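Local coordinates for DegT/DnrJ/EryC1/StrS aminotransferase (Brucella abortus 2308, PDB 4QGR), which probably catalyses pyridoxal-phosphate-dependent transamination, as a member of the DegT/DnrJ/EryC1/StrS aminotransferase family, at residues Pro143-Gly148 and Ala172-Gly177; Phe166-Ala171 and Val190-Phe195. All blocks are in the same frame, centred on the assembly; numbering follows the deposited sequence.

In the fold
Contacts 1 and 2 hold the same pyridoxal-5'-phosphate from different parts of its pocket, their centres about 9 Å apart. The segments alternate along the chain: 166-171 runs directly into 172-177, so strand 166-170 of contact 2 delivers the loop of contact 1. P143 O lies 2.9 Å from D170 N, a probable hydrogen bond that joins the two, and I175 CG1 packs 3.4 Å from T193 OG1. D145 OD2 and E169 OE2, two carboxylate oxygens, are modelled just 2.4 Å apart, a doubtful separation on which no protonation state can be based. Q173 serves the cofactor's O3, D170 faces N1 and S194 holds the phosphate; N242 of the second subunit also bonds to the cofactor.

Contact 1 (Pro143-Gly148 and Ala172-Gly177); sequences PVDLFG and AQSIGG. With PLP (pyridoxal-5'-phosphate), chain E.
The F147 ring and the Q173 amide run alongside each other in the same direction, ring and amide planes 35° apart. One face of the ring is taken by L146, whose CG sits 3.8 Å above its centre, while Q173 OE1 approaches CD1 obliquely at 3.5 Å. A second flat group, the cofactor pyridine, has A172 CB over one face, 3.2 Å from its C2, a tight fit; V144 CG1 packs on the methyl C2A. These are two loops that follow the neighbouring parallel strands 137-141 and 166-170 of the large sheet, the setting of the cofactor site in fold-type I aminotransferases. Q173 joins loop to cofactor through both ends of its amide. Its chain is extended beyond CG (chi2 177°, CD anti to CA), and NE2 gives a nearly straight hydrogen bond to PLP O3 at 2.8 Å, with a further bond to Y323. OE1 accepts F147 N at 2.7 Å, the donor standing 40° out of the amide carbonyl plane. With both amide ends engaged, rotation of the group is fixed, and L146 CD1 lies beside it. Farther from the cofactor, S174 OG donates to the anti lone pair of D145 OD2 at 2.9 Å; Y153 and A151 bind the other carboxylate oxygen, OD1. D145 centres an inverse gamma turn, and a water bridges its carbonyl O to Q173 N. S174 then opens a type II beta turn closed at G177. At G148, whose backbone angles would press a CB against the carbonyl O of F147, the backbone runs close enough for CA to make a CA-H...O contact of 3.2 Å with Q173 O.

Contact 2 (Phe166-Ala171 and Val190-Phe195); sequences FIIEDA and VGATSF. With PLP (pyridoxal-5'-phosphate), chain E.
V190 fills the notch between F166 and I168 with a single methyl: CG1 lies 3.8 Å from F166 CZ and 3.8 Å from I168 CG1. Its chi1 of 64° sets CG1 between the backbone N and the carbonyl carbon, while the F166 ring comes to it obliquely and I168 runs alongside. The same sheet face continues with A192, a small bump whose CB is 4.5 Å from I168 CG2. On the other face the relief is reversed. G191 offers no side chain, and E169 passes over it with CB 4.1 Å from G191 CA, its carboxylate reaching on to F187 N and G185 N. The strands are adjacent and parallel, with their axes at 27°. E169 is bracketed by bonds from its N to V190 O and from A192 N to its O, and A171 N extends the ladder to A192 O, whereas the bond from V190 N to I167 O is weak. Beyond the ladder A171 CB presses on A192 O at 3.3 Å, and T193 OG1 donates to A171 O at 2.7 Å from 44° above the carbonyl plane. Both strands end at the cofactor. D170 OD2, also bonded to T95, lies 2.7 Å from PLP N1, the acid-to-pyridine pairing familiar from fold-type I enzymes, and S194 OG donates to PLP O1P at 2.6 Å. Strands 137-141 and 208-212 flank the pair within the sheet; helix 68-76 covers the I168 and A192 face through L70 and L74, and helix 153-163 packs on I167 and E169 from the other face.

Contact 1 (Pro143-Gly148 and Ala172-Gly177)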
loop_
_atom_site.group_PDB
_atom_site.type_symbol
_atom_site.label_atom_id
_atom_site.label_comp_id
_atom_site.label_asym_id
_atom_site.label_seq_id
_atom_site.Cartn_x
_atom_site.Cartn_y
_atom_site.Cartn_z
ATOM N N PRO A 143 4.497 7.899 -19.846
ATOM C CA PRO A 143 4.425 6.865 -20.850
ATOM C C PRO A 143 4.378 5.489 -20.192
ATOM O O PRO A 143 4.950 5.296 -19.098
ATOM C CB PRO A 143 5.722 7.042 -21.653
ATOM C CG PRO A 143 6.315 8.321 -21.195
ATOM C CD PRO A 143 5.835 8.477 -19.768
ATOM N N VAL A 144 3.729 4.541 -20.873
ATOM C CA VAL A 144 3.661 3.148 -20.406
ATOM C C VAL A 144 4.391 2.252 -21.371
ATOM O O VAL A 144 4.268 2.410 -22.588
ATOM C CB VAL A 144 2.194 2.685 -20.277
ATOM C CG1 VAL A 144 2.125 1.250 -19.824
ATOM C CG2 VAL A 144 1.440 3.608 -19.312
ATOM N N ASP A 145 5.158 1.314 -20.831
ATOM C CA ASP A 145 5.770 0.317 -21.661
ATOM C C ASP A 145 4.780 -0.829 -21.786
ATOM O O ASP A 145 4.876 -1.801 -21.072
ATOM C CB ASP A 145 7.051 -0.189 -21.033
ATOM C CG ASP A 145 8.058 0.904 -20.783
ATOM O OD1 ASP A 145 8.127 1.871 -21.588
ATOM O OD2 ASP A 145 8.806 0.796 -19.770
ATOM N N LEU A 146 3.777 -0.707 -22.660
ATOM C CA LEU A 146 2.638 -1.619 -22.581
ATOM C C LEU A 146 3.034 -3.011 -23.026
ATOM O O LEU A 146 3.691 -3.172 -24.017
ATOM C CB LEU A 146 1.426 -1.112 -23.386
ATOM C CG LEU A 146 0.081 -1.723 -22.988
ATOM C CD1 LEU A 146 -0.296 -1.350 -21.554
ATOM C CD2 LEU A 146 -1.057 -1.306 -23.906
ATOM N N PHE A 147 2.605 -4.015 -22.288
ATOM C CA PHE A 147 2.849 -5.454 -22.597
ATOM C C PHE A 147 4.308 -5.849 -22.573
ATOM O O PHE A 147 4.662 -6.952 -22.987
ATOM C CB PHE A 147 2.197 -5.909 -23.936
ATOM C CG PHE A 147 0.705 -5.606 -24.035
ATOM C CD1 PHE A 147 -0.143 -5.712 -22.934
ATOM C CD2 PHE A 147 0.170 -5.193 -25.224
ATOM C CE1 PHE A 147 -1.507 -5.445 -23.048
ATOM C CE2 PHE A 147 -1.225 -4.932 -25.340
ATOM C CZ PHE A 147 -2.062 -5.069 -24.245
ATOM N N GLY A 148 5.141 -4.939 -22.082
ATOM C CA GLY A 148 6.604 -5.203 -21.985
ATOM C C GLY A 148 7.475 -4.508 -22.966
ATOM O O GLY A 148 8.722 -4.595 -22.872
ATOM N N ALA A 172 5.590 -1.029 -15.209
ATOM C CA ALA A 172 4.872 -2.092 -14.512
ATOM C C ALA A 172 5.037 -3.393 -15.258
ATOM O O ALA A 172 5.132 -4.459 -14.631
ATOM C CB ALA A 172 3.394 -1.767 -14.393
ATOM N N GLN A 173 5.030 -3.345 -16.580
ATOM C CA GLN A 173 4.937 -4.568 -17.362
ATOM C C GLN A 173 6.212 -4.898 -18.064
ATOM O O GLN A 173 6.237 -5.847 -18.864
ATOM C CB GLN A 173 3.812 -4.439 -18.397
ATOM C CG GLN A 173 2.425 -4.380 -17.779
ATOM C CD GLN A 173 1.300 -4.187 -18.796
ATOM O OE1 GLN A 173 1.368 -4.630 -19.949
ATOM N NE2 GLN A 173 0.248 -3.547 -18.357
ATOM N N SER A 174 7.291 -4.144 -17.821
ATOM C CA SER A 174 8.434 -4.249 -18.735
ATOM C C SER A 174 9.785 -4.546 -18.082
ATOM O O SER A 174 10.807 -4.359 -18.713
ATOM C CB SER A 174 8.565 -2.970 -19.537
ATOM O OG SER A 174 8.725 -1.865 -18.683
ATOM N N ILE A 175 9.818 -5.025 -16.844
ATOM C CA ILE A 175 11.132 -5.410 -16.254
ATOM C C ILE A 175 11.704 -6.628 -16.997
ATOM O O ILE A 175 11.033 -7.650 -17.134
ATOM C CB ILE A 175 11.062 -5.571 -14.718
ATOM C CG1 ILE A 175 10.644 -4.255 -14.066
ATOM C CG2 ILE A 175 12.415 -6.042 -14.157
ATOM C CD1 ILE A 175 11.519 -3.068 -14.369
ATOM N N GLY A 176 12.926 -6.487 -17.533
ATOM C CA GLY A 176 13.508 -7.471 -18.430
ATOM C C GLY A 176 13.557 -7.003 -19.838
ATOM O O GLY A 176 14.355 -7.521 -20.628
ATOM N N GLY A 177 12.705 -6.014 -20.178
ATOM C CA GLY A 177 12.717 -5.418 -21.491
ATOM C C GLY A 177 13.864 -4.424 -21.644
ATOM O O GLY A 177 14.400 -3.912 -20.652
HETATM N N1 PLP E . 0.778 0.351 -14.410
HETATM C C2 PLP E . 0.529 -0.622 -15.306
HETATM C C2A PLP E . 0.808 -0.436 -16.778
HETATM C C3 PLP E . 0.051 -1.938 -14.799
HETATM O O3 PLP E . -0.147 -2.919 -15.672
HETATM C C4 PLP E . -0.269 -2.062 -13.352
HETATM C C4A PLP E . -0.689 -3.277 -12.621
HETATM O O4A PLP E . -0.246 -4.378 -12.878
HETATM C C5 PLP E . 0.040 -0.907 -12.497
HETATM C C6 PLP E . 0.554 0.249 -13.089
HETATM C C5A PLP E . -0.227 -0.956 -11.009
HETATM O O4P PLP E . 0.628 -1.890 -10.334
HETATM P P PLP E . 0.111 -2.667 -9.024
HETATM O O1P PLP E . 1.342 -3.280 -8.361
HETATM O O2P PLP E . -0.658 -1.689 -8.173
HETATM O O3P PLP E . -0.779 -3.754 -9.647
HETATM O O HOH W 1 4.546 -1.208 -18.315
#

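Contact 2 (Phe166-Ala171 and Val190-Phe195)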
loop_
_atom_site.group_PDB
_atom_site.type_symbol
_atom_site.label_atom_id
_atom_site.label_comp_id
_atom_site.label_asym_id
_atom_site.label_seq_id
_atom_site.Cartn_x
_atom_site.Cartn_y
_atom_site.Cartn_z
ATOM N N PHE A 166 8.355 16.576 -16.408
ATOM C CA PHE A 166 8.845 15.419 -15.679
ATOM C C PHE A 166 8.318 14.138 -16.315
ATOM O O PHE A 166 7.118 14.033 -16.601
ATOM C CB PHE A 166 8.315 15.555 -14.247
ATOM C CG PHE A 166 8.886 14.592 -13.253
ATOM C CD1 PHE A 166 10.229 14.642 -12.862
ATOM C CD2 PHE A 166 8.046 13.722 -12.574
ATOM C CE1 PHE A 166 10.704 13.762 -11.904
ATOM C CE2 PHE A 166 8.512 12.875 -11.600
ATOM C CZ PHE A 166 9.848 12.897 -11.257
ATOM N N ILE A 167 9.191 13.167 -16.533
ATOM C CA ILE A 167 8.784 11.914 -17.144
ATOM C C ILE A 167 8.923 10.789 -16.173
ATOM O O ILE A 167 10.012 10.528 -15.647
ATOM C CB ILE A 167 9.610 11.562 -18.408
ATOM C CG1 ILE A 167 9.405 12.639 -19.476
ATOM C CG2 ILE A 167 9.216 10.219 -18.948
ATOM C CD1 ILE A 167 10.354 12.504 -20.618
ATOM N N ILE A 168 7.795 10.107 -15.953
ATOM C CA ILE A 168 7.749 8.908 -15.129
ATOM C C ILE A 168 7.515 7.728 -16.076
ATOM O O ILE A 168 6.464 7.658 -16.756
ATOM C CB ILE A 168 6.607 8.931 -14.110
ATOM C CG1 ILE A 168 6.728 10.118 -13.158
ATOM C CG2 ILE A 168 6.578 7.587 -13.374
ATOM C CD1 ILE A 168 5.449 10.417 -12.382
ATOM N N GLU A 169 8.467 6.818 -16.132
ATOM C CA GLU A 169 8.301 5.625 -16.993
ATOM C C GLU A 169 7.439 4.625 -16.221
ATOM O O GLU A 169 7.843 4.196 -15.158
ATOM C CB GLU A 169 9.646 4.979 -17.305
ATOM C CG GLU A 169 9.515 3.599 -17.961
ATOM C CD GLU A 169 10.814 2.899 -18.252
ATOM O OE1 GLU A 169 11.820 3.330 -17.668
ATOM O OE2 GLU A 169 10.820 1.924 -19.085
ATOM N N ASP A 170 6.241 4.302 -16.710
ATOM C CA ASP A 170 5.437 3.231 -16.110
ATOM C C ASP A 170 5.922 1.880 -16.722
ATOM O O ASP A 170 5.456 1.452 -17.759
ATOM C CB ASP A 170 3.943 3.448 -16.265
ATOM C CG ASP A 170 3.110 2.390 -15.555
ATOM O OD1 ASP A 170 3.730 1.432 -14.992
ATOM O OD2 ASP A 170 1.850 2.496 -15.560
ATOM N N ALA A 171 6.866 1.255 -16.033
ATOM C CA ALA A 171 7.489 -0.003 -16.409
ATOM C C ALA A 171 6.867 -1.165 -15.586
ATOM O O ALA A 171 7.518 -2.205 -15.351
ATOM C CB ALA A 171 8.985 0.093 -16.188
ATOM N N VAL A 190 12.477 9.079 -13.683
ATOM C CA VAL A 190 12.225 8.051 -12.697
ATOM C C VAL A 190 11.376 6.973 -13.376
ATOM O O VAL A 190 10.520 7.269 -14.231
ATOM C CB VAL A 190 11.495 8.654 -11.454
ATOM C CG1 VAL A 190 10.136 9.178 -11.838
ATOM C CG2 VAL A 190 11.390 7.716 -10.279
ATOM N N GLY A 191 11.645 5.729 -13.002
ATOM C CA GLY A 191 10.876 4.600 -13.464
ATOM C C GLY A 191 10.102 4.010 -12.316
ATOM O O GLY A 191 10.492 4.124 -11.166
ATOM N N ALA A 192 9.007 3.335 -12.672
ATOM C CA ALA A 192 8.121 2.688 -11.734
ATOM C C ALA A 192 7.800 1.265 -12.197
ATOM O O ALA A 192 7.578 1.040 -13.390
ATOM C CB ALA A 192 6.817 3.474 -11.638
ATOM N N THR A 193 7.693 0.323 -11.257
ATOM C CA THR A 193 7.183 -0.989 -11.613
ATOM C C THR A 193 6.352 -1.630 -10.490
ATOM O O THR A 193 6.276 -1.129 -9.358
ATOM C CB THR A 193 8.306 -1.957 -12.059
ATOM O OG1 THR A 193 7.769 -3.087 -12.765
ATOM C CG2 THR A 193 9.067 -2.468 -10.871
ATOM N N SER A 194 5.743 -2.736 -10.891
ATOM C CA SER A 194 4.896 -3.567 -10.092
ATOM C C SER A 194 5.513 -4.941 -9.994
ATOM O O SER A 194 6.004 -5.446 -11.008
ATOM C CB SER A 194 3.540 -3.729 -10.807
ATOM O OG SER A 194 2.760 -4.681 -10.075
ATOM N N PHE A 195 5.322 -5.591 -8.823
ATOM C CA PHE A 195 5.709 -6.969 -8.597
ATOM C C PHE A 195 4.463 -7.780 -8.317
ATOM O O PHE A 195 4.489 -8.830 -7.685
ATOM C CB PHE A 195 6.743 -7.071 -7.462
ATOM C CG PHE A 195 8.017 -6.304 -7.717
ATOM C CD1 PHE A 195 8.709 -6.411 -8.916
ATOM C CD2 PHE A 195 8.533 -5.449 -6.763
ATOM C CE1 PHE A 195 9.864 -5.689 -9.157
ATOM C CE2 PHE A 195 9.705 -4.738 -6.991
ATOM C CZ PHE A 195 10.369 -4.846 -8.166
HETATM N N1 PLP E . 0.778 0.351 -14.410
HETATM C C2 PLP E . 0.529 -0.622 -15.306
HETATM C C2A PLP E . 0.808 -0.436 -16.778
HETATM C C3 PLP E . 0.051 -1.938 -14.799
HETATM O O3 PLP E . -0.147 -2.919 -15.672
HETATM C C4 PLP E . -0.269 -2.062 -13.352
HETATM C C4A PLP E . -0.689 -3.277 -12.621
HETATM O O4A PLP E . -0.246 -4.378 -12.878
HETATM C C5 PLP E . 0.040 -0.907 -12.497
HETATM C C6 PLP E . 0.554 0.249 -13.089
HETATM C C5A PLP E . -0.227 -0.956 -11.009
HETATM O O4P PLP E . 0.628 -1.890 -10.334
HETATM P P PLP E . 0.111 -2.667 -9.024
HETATM O O1P PLP E . 1.342 -3.280 -8.361
HETATM O O2P PLP E . -0.658 -1.689 -8.173
HETATM O O3P PLP E . -0.779 -3.754 -9.647
#